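ParB domain protein nuclease (Sulfolobus solfataricus, PDB 5K5D) probably takes part in archaeal DNA segregation as the ParB-like component of a pNOB8-type partition system, binding DNA. Local coordinates at residues I153-E158 against I168-Y173; R122-Q127 against E174-E179; E189-K194 against V216-A221; K26-S31 against F116-D121. The protein carries 4 engineered substitutions. All coordinates share one frame; numbering follows the deposited sequence.

Contact 1. Residues I153-E158 against I168-Y173; sequences IEENEE and ISALEY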
# COMPACT_ATOMS: atom_id res chain seq x y z
N ILE B 153 -11.33 -12.06 19.23
CA ILE B 153 -11.93 -11.00 20.03
C ILE B 153 -10.84 -10.01 20.45
O ILE B 153 -11.04 -8.79 20.39
CB ILE B 153 -12.63 -11.55 21.30
CG1 ILE B 153 -13.90 -12.32 20.92
CG2 ILE B 153 -12.98 -10.41 22.25
CD1 ILE B 153 -14.64 -12.90 22.11
N GLU B 154 -9.69 -10.54 20.86
CA GLU B 154 -8.54 -9.73 21.21
C GLU B 154 -8.14 -8.84 20.04
O GLU B 154 -7.83 -7.66 20.21
CB GLU B 154 -7.36 -10.62 21.60
CG GLU B 154 -6.07 -9.86 21.89
CD GLU B 154 -4.83 -10.61 21.44
OE1 GLU B 154 -4.98 -11.60 20.69
OE2 GLU B 154 -3.72 -10.22 21.84
N GLU B 155 -8.15 -9.42 18.84
CA GLU B 155 -7.78 -8.71 17.63
C GLU B 155 -8.81 -7.64 17.28
O GLU B 155 -8.53 -6.71 16.53
CB GLU B 155 -7.62 -9.71 16.48
CG GLU B 155 -7.06 -9.12 15.21
CD GLU B 155 -6.69 -10.19 14.21
OE1 GLU B 155 -5.99 -11.15 14.61
OE2 GLU B 155 -7.10 -10.08 13.04
N ASN B 156 -10.01 -7.77 17.85
CA ASN B 156 -11.06 -6.77 17.66
C ASN B 156 -11.07 -5.78 18.82
O ASN B 156 -11.95 -4.92 18.90
CB ASN B 156 -12.42 -7.45 17.53
CG ASN B 156 -13.34 -6.74 16.55
OD1 ASN B 156 -13.14 -5.57 16.23
ND2 ASN B 156 -14.36 -7.45 16.07
N GLU B 157 -10.09 -5.90 19.71
CA GLU B 157 -9.97 -5.02 20.87
C GLU B 157 -9.09 -3.82 20.55
O GLU B 157 -9.34 -2.71 21.02
CB GLU B 157 -9.37 -5.76 22.07
CG GLU B 157 -10.13 -7.00 22.52
CD GLU B 157 -11.49 -6.67 23.11
OE1 GLU B 157 -12.13 -7.60 23.65
OE2 GLU B 157 -11.91 -5.50 23.04
N GLU B 158 -8.04 -4.05 19.76
CA GLU B 158 -7.11 -2.99 19.41
C GLU B 158 -7.62 -2.19 18.22
O GLU B 158 -8.21 -2.73 17.29
CB GLU B 158 -5.72 -3.55 19.11
CG GLU B 158 -5.11 -4.34 20.25
CD GLU B 158 -5.49 -5.80 20.22
OE1 GLU B 158 -5.53 -6.44 21.29
OE2 GLU B 158 -5.75 -6.32 19.11
N ILE B 168 -10.69 1.89 13.53
CA ILE B 168 -10.89 0.53 13.08
C ILE B 168 -10.03 -0.45 13.87
O ILE B 168 -8.98 -0.09 14.38
CB ILE B 168 -10.61 0.40 11.57
CG1 ILE B 168 -10.94 -1.01 11.07
CG2 ILE B 168 -9.16 0.78 11.26
CD1 ILE B 168 -10.83 -1.17 9.57
N SER B 169 -10.49 -1.69 13.97
CA SER B 169 -9.76 -2.71 14.71
C SER B 169 -8.87 -3.53 13.77
O SER B 169 -9.05 -3.50 12.55
CB SER B 169 -10.72 -3.65 15.44
OG SER B 169 -11.40 -4.49 14.52
N ALA B 170 -7.91 -4.25 14.34
CA ALA B 170 -7.02 -5.09 13.56
C ALA B 170 -7.82 -6.12 12.79
O ALA B 170 -7.41 -6.57 11.71
CB ALA B 170 -6.02 -5.79 14.47
N LEU B 171 -8.97 -6.50 13.33
CA LEU B 171 -9.79 -7.53 12.70
C LEU B 171 -10.46 -6.99 11.45
O LEU B 171 -10.36 -7.58 10.38
CB LEU B 171 -10.84 -8.05 13.68
CG LEU B 171 -11.66 -9.23 13.17
CD1 LEU B 171 -10.76 -10.41 12.83
CD2 LEU B 171 -12.70 -9.63 14.20
N GLU B 172 -11.15 -5.86 11.59
CA GLU B 172 -11.84 -5.25 10.47
C GLU B 172 -10.85 -4.94 9.36
O GLU B 172 -11.10 -5.25 8.19
CB GLU B 172 -12.56 -3.97 10.91
CG GLU B 172 -13.42 -4.16 12.16
CD GLU B 172 -13.94 -2.84 12.72
OE1 GLU B 172 -13.16 -2.12 13.37
OE2 GLU B 172 -15.14 -2.53 12.50
N TYR B 173 -9.71 -4.35 9.72
CA TYR B 173 -8.66 -4.03 8.76
C TYR B 173 -8.17 -5.28 8.03
O TYR B 173 -7.97 -5.26 6.82
CB TYR B 173 -7.48 -3.33 9.45
CG TYR B 173 -6.54 -2.65 8.49
CD1 TYR B 173 -5.39 -3.29 8.03
CD2 TYR B 173 -6.79 -1.36 8.03
CE1 TYR B 173 -4.52 -2.67 7.15
CE2 TYR B 173 -5.93 -0.73 7.15
CZ TYR B 173 -4.80 -1.38 6.71
OH TYR B 173 -3.95 -0.75 5.84
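The capping box at the start of helix 170-180 is met here by the turn 153-158. S169 OG lies 2.7 Å from N156 OD1 and donates its proton to it. It approaches from above the carbonyl plane of N156, 48° out of it. The same OG accepts from E172 N at 3.2 Å in a nearly straight bond, and weakly from L171 N. With chi1 at 72°, OG stands between its own backbone N and carbonyl carbon, where it caps these N-H groups. The box is closed by S169 N, which donates to the anti lone pair of E172 OE1 at 2.8 Å. Backbone carbonyls of the turn also face the helix start. L171 N bonds weakly to E155 O at 3.2 Å, and A170 N weakly to E158 O at 3.3 Å. A CA-H...O contact joins S169 CA to the same E158 O. Carbon atoms pack beside these bonds, E155 CG on A170 CB at 3.6 Å. L171 CD2 lies 3.3 Å from the amide nitrogen N156 ND2. Strand 167-169 pairs antiparallel with strand 159-161 through backbone hydrogen bonds between I168 and V160. E158 touches I200 of helix 189-201, and Y173 OH bonds to D121 of helix 109-128.

Contact 2. Residues R122-Q127 against E174-E179; sequences RIAKMQ and ERILKE. Engineered in segment 122-127: M126 (natural residue Ile).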
# COMPACT_ATOMS: atom_id res chain seq x y z
N ARG B 122 -7.77 3.71 2.58
CA ARG B 122 -8.78 4.47 1.85
C ARG B 122 -10.13 3.78 1.97
O ARG B 122 -11.14 4.42 2.27
CB ARG B 122 -8.42 4.60 0.37
CG ARG B 122 -7.06 5.21 0.06
CD ARG B 122 -6.87 6.56 0.72
NE ARG B 122 -5.92 7.38 -0.03
CZ ARG B 122 -4.59 7.28 0.07
NH1 ARG B 122 -4.04 6.38 0.88
NH2 ARG B 122 -3.82 8.08 -0.65
N ILE B 123 -10.13 2.48 1.73
CA ILE B 123 -11.35 1.69 1.78
C ILE B 123 -11.98 1.74 3.17
O ILE B 123 -13.21 1.70 3.31
CB ILE B 123 -11.10 0.22 1.38
CG1 ILE B 123 -10.67 0.13 -0.09
CG2 ILE B 123 -12.33 -0.62 1.63
CD1 ILE B 123 -11.72 0.59 -1.06
N ALA B 124 -11.14 1.84 4.19
CA ALA B 124 -11.62 1.89 5.57
C ALA B 124 -12.43 3.16 5.81
O ALA B 124 -13.50 3.11 6.41
CB ALA B 124 -10.46 1.80 6.54
N LYS B 125 -11.91 4.29 5.34
CA LYS B 125 -12.59 5.57 5.48
C LYS B 125 -13.87 5.59 4.65
O LYS B 125 -14.86 6.22 5.04
CB LYS B 125 -11.67 6.71 5.05
CG LYS B 125 -10.33 6.75 5.78
CD LYS B 125 -9.49 7.90 5.25
CE LYS B 125 -8.16 8.02 5.98
NZ LYS B 125 -7.36 9.14 5.41
N MSE B 126 -13.85 4.90 3.52
CA MSE B 126 -15.02 4.80 2.64
C MSE B 126 -16.15 4.01 3.30
O MSE B 126 -17.30 4.11 2.88
CB MSE B 126 -14.63 4.13 1.32
CG MSE B 126 -13.86 5.02 0.35
SE MSE B 126 -15.00 6.32 -0.55
CE MSE B 126 -14.07 7.96 -0.01
N GLN B 127 -15.82 3.22 4.31
CA GLN B 127 -16.81 2.40 4.99
C GLN B 127 -17.25 3.03 6.31
O GLN B 127 -18.33 2.73 6.82
CB GLN B 127 -16.26 0.99 5.23
CG GLN B 127 -15.90 0.24 3.96
CD GLN B 127 -15.31 -1.13 4.24
OE1 GLN B 127 -15.06 -1.49 5.39
NE2 GLN B 127 -15.07 -1.90 3.18
N GLU B 174 -7.99 -6.36 8.78
CA GLU B 174 -7.54 -7.62 8.19
C GLU B 174 -8.57 -8.18 7.22
O GLU B 174 -8.22 -8.72 6.17
CB GLU B 174 -7.23 -8.64 9.27
CG GLU B 174 -6.75 -9.98 8.74
CD GLU B 174 -6.57 -11.01 9.84
OE1 GLU B 174 -7.00 -12.16 9.64
OE2 GLU B 174 -6.00 -10.66 10.89
N ARG B 175 -9.85 -8.07 7.57
CA ARG B 175 -10.91 -8.59 6.72
C ARG B 175 -10.94 -7.79 5.42
O ARG B 175 -11.20 -8.33 4.35
CB ARG B 175 -12.26 -8.52 7.42
CG ARG B 175 -13.17 -7.39 6.94
CD ARG B 175 -14.49 -7.36 7.70
NE ARG B 175 -14.28 -7.34 9.15
CZ ARG B 175 -15.06 -6.69 10.01
NH1 ARG B 175 -16.10 -5.99 9.57
NH2 ARG B 175 -14.80 -6.73 11.31
N ILE B 176 -10.65 -6.50 5.54
CA ILE B 176 -10.58 -5.63 4.38
C ILE B 176 -9.47 -6.08 3.43
O ILE B 176 -9.65 -6.11 2.22
CB ILE B 176 -10.36 -4.17 4.79
CG1 ILE B 176 -11.62 -3.63 5.47
CG2 ILE B 176 -9.99 -3.33 3.59
CD1 ILE B 176 -11.60 -2.14 5.70
N LEU B 177 -8.33 -6.44 4.00
CA LEU B 177 -7.21 -6.96 3.22
C LEU B 177 -7.63 -8.19 2.44
O LEU B 177 -7.38 -8.29 1.24
CB LEU B 177 -6.04 -7.32 4.13
CG LEU B 177 -5.47 -6.18 4.97
CD1 LEU B 177 -4.32 -6.67 5.84
CD2 LEU B 177 -5.03 -5.05 4.05
N LYS B 178 -8.26 -9.14 3.13
CA LYS B 178 -8.69 -10.38 2.50
C LYS B 178 -9.60 -10.09 1.31
O LYS B 178 -9.43 -10.67 0.24
CB LYS B 178 -9.37 -11.31 3.50
CG LYS B 178 -8.41 -12.01 4.45
CD LYS B 178 -9.10 -13.09 5.27
CE LYS B 178 -10.23 -12.51 6.11
NZ LYS B 178 -10.86 -13.53 7.01
N GLU B 179 -10.55 -9.18 1.49
CA GLU B 179 -11.46 -8.80 0.41
C GLU B 179 -10.71 -8.34 -0.83
O GLU B 179 -11.12 -8.63 -1.96
CB GLU B 179 -12.41 -7.70 0.88
CG GLU B 179 -13.34 -8.13 2.00
CD GLU B 179 -14.10 -6.96 2.60
OE1 GLU B 179 -13.71 -5.80 2.33
OE2 GLU B 179 -15.08 -7.20 3.33
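I176 carries this contact, and both of its branches touch helix 109-128. Its CD1 comes within 3.5 Å of Q127 OE1, the two side chains meeting tip to tip. The same methyl lies 4.0 Å from A124 CA and 4.2 Å from A124 CB. The other branch, CG2, meets I123 CG2 at 4.1 Å, and the two isoleucine side chains cross obliquely. No hydrogen bond joins the two segments. Q127 NE2 and E179 OE1 approach only to 4.2 Å. This is helix-helix packing between helices 109-128 and 170-180. The short segments run 10.7 Å apart at closest approach, with 112° between their directions, and the touching patch is small. An alanine at I176 would probably open a gap beside A124 and I123 and leave Q127 OE1 without its methyl neighbour. Outside the pair, I123 also packs on D91 and E95 of helix 90-99. R122 forms a salt bridge with E24, and K125 one with D163. On helix 170-180, L177 faces F116 and A120 of helix 109-128, while E174 lies against R193 and A196 of helix 189-201.

Contact 3. Residues E189-K194 against V216-A221; sequences ESDKRK and VPLDQA
K194 and D191 of helix 189-201 meet L218 and D219 here, as that helix packs against the N-terminal turn of helix 218-230. P217 holds the N-cap position of the second helix, and segment 216-221 belongs to the Ssol_1539-like second domain. The ionic part is a salt bridge. D219 OD1 accepts from K194 NZ at 3.2 Å with its anti lone pair, on the side away from the other oxygen. The lysine chain is extended beyond CG and crosses the aspartate side chain at about a right angle. A water adds a second route between the same two residues. It donates to D219 O at 2.9 Å and accepts a weak bond from K194 NZ.

Like charges also come close. D191 OD2 is 3.0 Å from D219 OD1, with the carboxylate planes 37° apart. Both are acceptors, so the pair would be unfavourable if both were charged. Nearby cations probably offset this: K194 sits on D219 OD1, and D191 OD1 forms a salt bridge with K109. One D191 oxygen thus pairs with K109 while the other faces D219.

The remaining van der Waals contacts are made by L218. Its CG is anti to the backbone N (chi1 168°), and the side chain runs at a slant to that of D191. K194 CB is near its methyl CD1, at 4.4 Å. On the D191 side, L218 CD2 lies 3.6 Å from the carbonyl oxygen D191 O and 3.8 Å from D191 CG.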
# COMPACT_ATOMS: atom_id res chain seq x y z
N GLU B 189 -1.79 -15.51 3.78
CA GLU B 189 -2.72 -15.39 4.88
C GLU B 189 -2.03 -14.74 6.08
O GLU B 189 -2.53 -13.75 6.63
CB GLU B 189 -3.27 -16.77 5.27
CG GLU B 189 -4.58 -16.74 6.04
CD GLU B 189 -5.79 -16.57 5.14
OE1 GLU B 189 -6.89 -16.30 5.67
OE2 GLU B 189 -5.65 -16.72 3.90
N SER B 190 -0.88 -15.28 6.47
CA SER B 190 -0.15 -14.81 7.65
C SER B 190 0.45 -13.42 7.44
O SER B 190 0.53 -12.63 8.38
CB SER B 190 0.96 -15.80 8.02
OG SER B 190 1.95 -15.86 7.01
N ASP B 191 0.87 -13.14 6.22
CA ASP B 191 1.36 -11.81 5.86
C ASP B 191 0.28 -10.73 6.03
O ASP B 191 0.57 -9.62 6.47
CB ASP B 191 1.90 -11.79 4.43
CG ASP B 191 3.40 -12.07 4.38
OD1 ASP B 191 4.02 -11.77 3.33
OD2 ASP B 191 3.95 -12.57 5.38
N LYS B 192 -0.96 -11.06 5.68
CA LYS B 192 -2.06 -10.11 5.83
C LYS B 192 -2.38 -9.91 7.31
O LYS B 192 -2.81 -8.83 7.72
CB LYS B 192 -3.32 -10.60 5.11
CG LYS B 192 -3.22 -10.61 3.60
CD LYS B 192 -4.54 -11.04 2.98
CE LYS B 192 -4.40 -11.26 1.50
NZ LYS B 192 -3.53 -12.43 1.20
N ARG B 193 -2.17 -10.95 8.10
CA ARG B 193 -2.50 -10.89 9.51
C ARG B 193 -1.39 -10.17 10.27
O ARG B 193 -1.66 -9.36 11.16
CB ARG B 193 -2.72 -12.29 10.08
CG ARG B 193 -3.25 -12.30 11.49
CD ARG B 193 -3.56 -13.70 11.96
NE ARG B 193 -3.85 -13.72 13.39
CZ ARG B 193 -2.92 -13.85 14.33
NH1 ARG B 193 -1.64 -13.97 13.99
NH2 ARG B 193 -3.26 -13.85 15.61
N LYS B 194 -0.15 -10.47 9.89
CA LYS B 194 1.01 -9.78 10.44
C LYS B 194 0.92 -8.30 10.15
O LYS B 194 1.13 -7.47 11.03
CB LYS B 194 2.30 -10.33 9.84
CG LYS B 194 2.75 -11.66 10.40
CD LYS B 194 3.92 -12.21 9.61
CE LYS B 194 4.41 -13.54 10.17
NZ LYS B 194 5.39 -14.20 9.26
N VAL B 216 12.55 -2.44 5.25
CA VAL B 216 12.64 -3.50 6.25
C VAL B 216 11.59 -4.58 5.97
O VAL B 216 10.41 -4.27 5.83
CB VAL B 216 12.43 -2.95 7.68
CG1 VAL B 216 12.12 -4.08 8.65
CG2 VAL B 216 13.64 -2.15 8.12
N PRO B 217 12.02 -5.85 5.88
CA PRO B 217 11.10 -6.94 5.58
C PRO B 217 9.99 -7.04 6.62
O PRO B 217 10.25 -6.86 7.81
CB PRO B 217 11.99 -8.19 5.63
CG PRO B 217 13.37 -7.67 5.39
CD PRO B 217 13.40 -6.33 6.05
N LEU B 218 8.77 -7.31 6.17
CA LEU B 218 7.62 -7.46 7.05
C LEU B 218 7.87 -8.52 8.12
O LEU B 218 7.82 -8.24 9.32
CB LEU B 218 6.38 -7.84 6.25
CG LEU B 218 5.17 -8.30 7.06
CD1 LEU B 218 4.69 -7.20 7.99
CD2 LEU B 218 4.04 -8.75 6.14
N ASP B 219 8.14 -9.74 7.67
CA ASP B 219 8.27 -10.87 8.57
C ASP B 219 9.34 -10.60 9.62
O ASP B 219 9.26 -11.08 10.75
CB ASP B 219 8.60 -12.12 7.76
CG ASP B 219 7.72 -12.24 6.52
OD1 ASP B 219 6.62 -12.83 6.62
OD2 ASP B 219 8.12 -11.72 5.46
N GLN B 220 10.32 -9.79 9.24
CA GLN B 220 11.38 -9.37 10.15
C GLN B 220 10.86 -8.33 11.13
O GLN B 220 11.21 -8.34 12.31
CB GLN B 220 12.55 -8.80 9.35
CG GLN B 220 13.85 -8.74 10.11
CD GLN B 220 14.33 -10.12 10.53
OE1 GLN B 220 14.60 -10.98 9.69
NE2 GLN B 220 14.41 -10.34 11.84
N ALA B 221 10.02 -7.42 10.64
CA ALA B 221 9.43 -6.39 11.48
C ALA B 221 8.50 -7.01 12.51
O ALA B 221 8.42 -6.55 13.65
CB ALA B 221 8.68 -5.38 10.63
O HOH W 1 7.37 -13.07 11.67

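Contact 4. Residues K26-S31 against F116-D121; sequences KTMVPS and FQKIAD. Engineered in segment 26-31: M28 (natural residue Leu).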
# COMPACT_ATOMS: atom_id res chain seq x y z
N LYS B 26 -2.37 9.74 -9.13
CA LYS B 26 -1.06 9.95 -9.75
C LYS B 26 0.07 9.51 -8.82
O LYS B 26 1.14 9.12 -9.29
CB LYS B 26 -0.88 11.41 -10.12
CG LYS B 26 0.48 11.74 -10.71
CD LYS B 26 0.55 13.21 -11.10
CE LYS B 26 1.82 13.52 -11.87
NZ LYS B 26 1.86 14.95 -12.31
N THR B 27 -0.18 9.56 -7.52
CA THR B 27 0.86 9.26 -6.54
C THR B 27 0.54 8.04 -5.69
O THR B 27 1.26 7.76 -4.73
CB THR B 27 1.12 10.46 -5.62
OG1 THR B 27 -0.04 10.71 -4.82
CG2 THR B 27 1.47 11.70 -6.44
N MSE B 28 -0.52 7.32 -6.03
CA MSE B 28 -0.89 6.11 -5.30
C MSE B 28 0.22 5.07 -5.28
O MSE B 28 0.60 4.57 -4.21
CB MSE B 28 -2.15 5.48 -5.90
CG MSE B 28 -3.46 6.06 -5.37
SE MSE B 28 -3.61 5.91 -3.43
CE MSE B 28 -3.05 4.07 -3.22
N VAL B 29 0.74 4.74 -6.46
CA VAL B 29 1.75 3.70 -6.58
C VAL B 29 3.13 4.24 -6.27
O VAL B 29 3.56 5.25 -6.84
CB VAL B 29 1.74 3.05 -7.98
CG1 VAL B 29 2.91 2.09 -8.12
CG2 VAL B 29 0.42 2.32 -8.22
N PRO B 30 3.84 3.58 -5.33
CA PRO B 30 5.19 3.97 -4.94
C PRO B 30 6.13 3.99 -6.15
O PRO B 30 6.04 3.10 -7.01
CB PRO B 30 5.61 2.87 -3.96
CG PRO B 30 4.33 2.33 -3.43
CD PRO B 30 3.37 2.40 -4.58
N SER B 31 7.00 4.99 -6.23
CA SER B 31 7.94 5.10 -7.33
C SER B 31 8.82 3.86 -7.42
O SER B 31 9.25 3.32 -6.41
CB SER B 31 8.81 6.34 -7.16
OG SER B 31 9.53 6.29 -5.94
N PHE B 116 -0.63 -1.50 -0.74
CA PHE B 116 -1.70 -2.25 -0.11
C PHE B 116 -2.28 -1.47 1.06
O PHE B 116 -3.50 -1.32 1.17
CB PHE B 116 -1.19 -3.61 0.37
CG PHE B 116 -2.25 -4.66 0.44
CD1 PHE B 116 -3.51 -4.41 -0.08
CD2 PHE B 116 -1.99 -5.89 1.01
CE1 PHE B 116 -4.50 -5.38 -0.02
CE2 PHE B 116 -2.97 -6.87 1.07
CZ PHE B 116 -4.23 -6.61 0.55
N GLN B 117 -1.41 -0.98 1.94
CA GLN B 117 -1.85 -0.18 3.07
C GLN B 117 -2.55 1.10 2.61
O GLN B 117 -3.60 1.47 3.15
CB GLN B 117 -0.68 0.17 3.99
CG GLN B 117 -1.07 1.12 5.12
CD GLN B 117 0.10 1.50 6.00
OE1 GLN B 117 1.08 0.77 6.10
NE2 GLN B 117 -0.00 2.66 6.64
N LYS B 118 -1.97 1.79 1.63
CA LYS B 118 -2.56 3.03 1.12
C LYS B 118 -3.97 2.77 0.65
O LYS B 118 -4.87 3.57 0.88
CB LYS B 118 -1.74 3.61 -0.03
CG LYS B 118 -0.50 4.36 0.40
CD LYS B 118 0.20 4.94 -0.81
CE LYS B 118 1.59 5.44 -0.47
NZ LYS B 118 2.31 5.94 -1.67
N ILE B 119 -4.16 1.63 -0.01
CA ILE B 119 -5.47 1.24 -0.49
C ILE B 119 -6.40 0.89 0.67
O ILE B 119 -7.48 1.47 0.79
CB ILE B 119 -5.37 0.05 -1.47
CG1 ILE B 119 -4.59 0.46 -2.72
CG2 ILE B 119 -6.76 -0.44 -1.86
CD1 ILE B 119 -5.25 1.58 -3.53
N ALA B 120 -5.98 -0.03 1.54
CA ALA B 120 -6.84 -0.50 2.63
C ALA B 120 -7.30 0.63 3.55
O ALA B 120 -8.44 0.64 4.02
CB ALA B 120 -6.15 -1.60 3.42
N ASP B 121 -6.40 1.58 3.80
CA ASP B 121 -6.70 2.78 4.57
C ASP B 121 -7.80 3.61 3.91
O ASP B 121 -8.65 4.17 4.60
CB ASP B 121 -5.45 3.64 4.74
CG ASP B 121 -4.50 3.11 5.81
OD1 ASP B 121 -4.64 1.94 6.21
OD2 ASP B 121 -3.61 3.88 6.23
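M28 and K118 run past each other in opposite directions, joining a loop of the ParB-like N-terminal region to helix 109-128. M28 is an engineered selenomethionine, in place of a natural leucine. Its CG is anti to the carbonyl carbon, and the chain then bends at chi2 (-58°) and chi3 (-46°). The bends bring the terminal methyl to the helix. M28 CE lies 3.3 Å from I119 CD1 and 3.5 Å from K118 CB. The M28 and I119 side chains cross at about a right angle. The CD1 end of I119 does the touching.

K118 behaves differently. Its chain is extended beyond CG and reaches out to the loop backbone. K118 CD comes within 3.4 Å of M28 O, so the carbonyl faces the aliphatic part as well as the ammonium. K118 NZ donates a weak hydrogen bond to M28 O at 3.4 Å, and T27 O lies 3.7 Å from the same nitrogen. An alanine in place of K118 would probably leave M28 O without this weak donor and strip the loop of the aliphatic chain beside it.

Beyond the pair, M28 also touches L115 and R122 of helix 109-128, and P30 touches L115. Helix 170-180 lies against the same helix, with L180 packing on F116 and I119, and Y173 on Q117 and A120.

Helix 109-128 supplies one segment each to contacts 2 and 4, whose centres are 13 Å apart. R122 NH2 of contact 2 lies 3.5 Å from M28 SE of contact 4, and L177 CD2 lies 3.7 Å from A120 CB. Helix 170-180 joins contacts 1 and 2, with centres 12 Å apart. There I168 CD1 packs on I176 CD1 at 4.1 Å. Contact 1 also reaches contact 4 through Y173 OH and D121 OD1, 2.8 Å apart in a probable hydrogen bond. Contact 3 touches contact 2 where L177 CD1 meets K192 O, but it does not touch contact 4. A citric acid molecule, probably from crystallisation, lies about 6 Å from the M28 side chain.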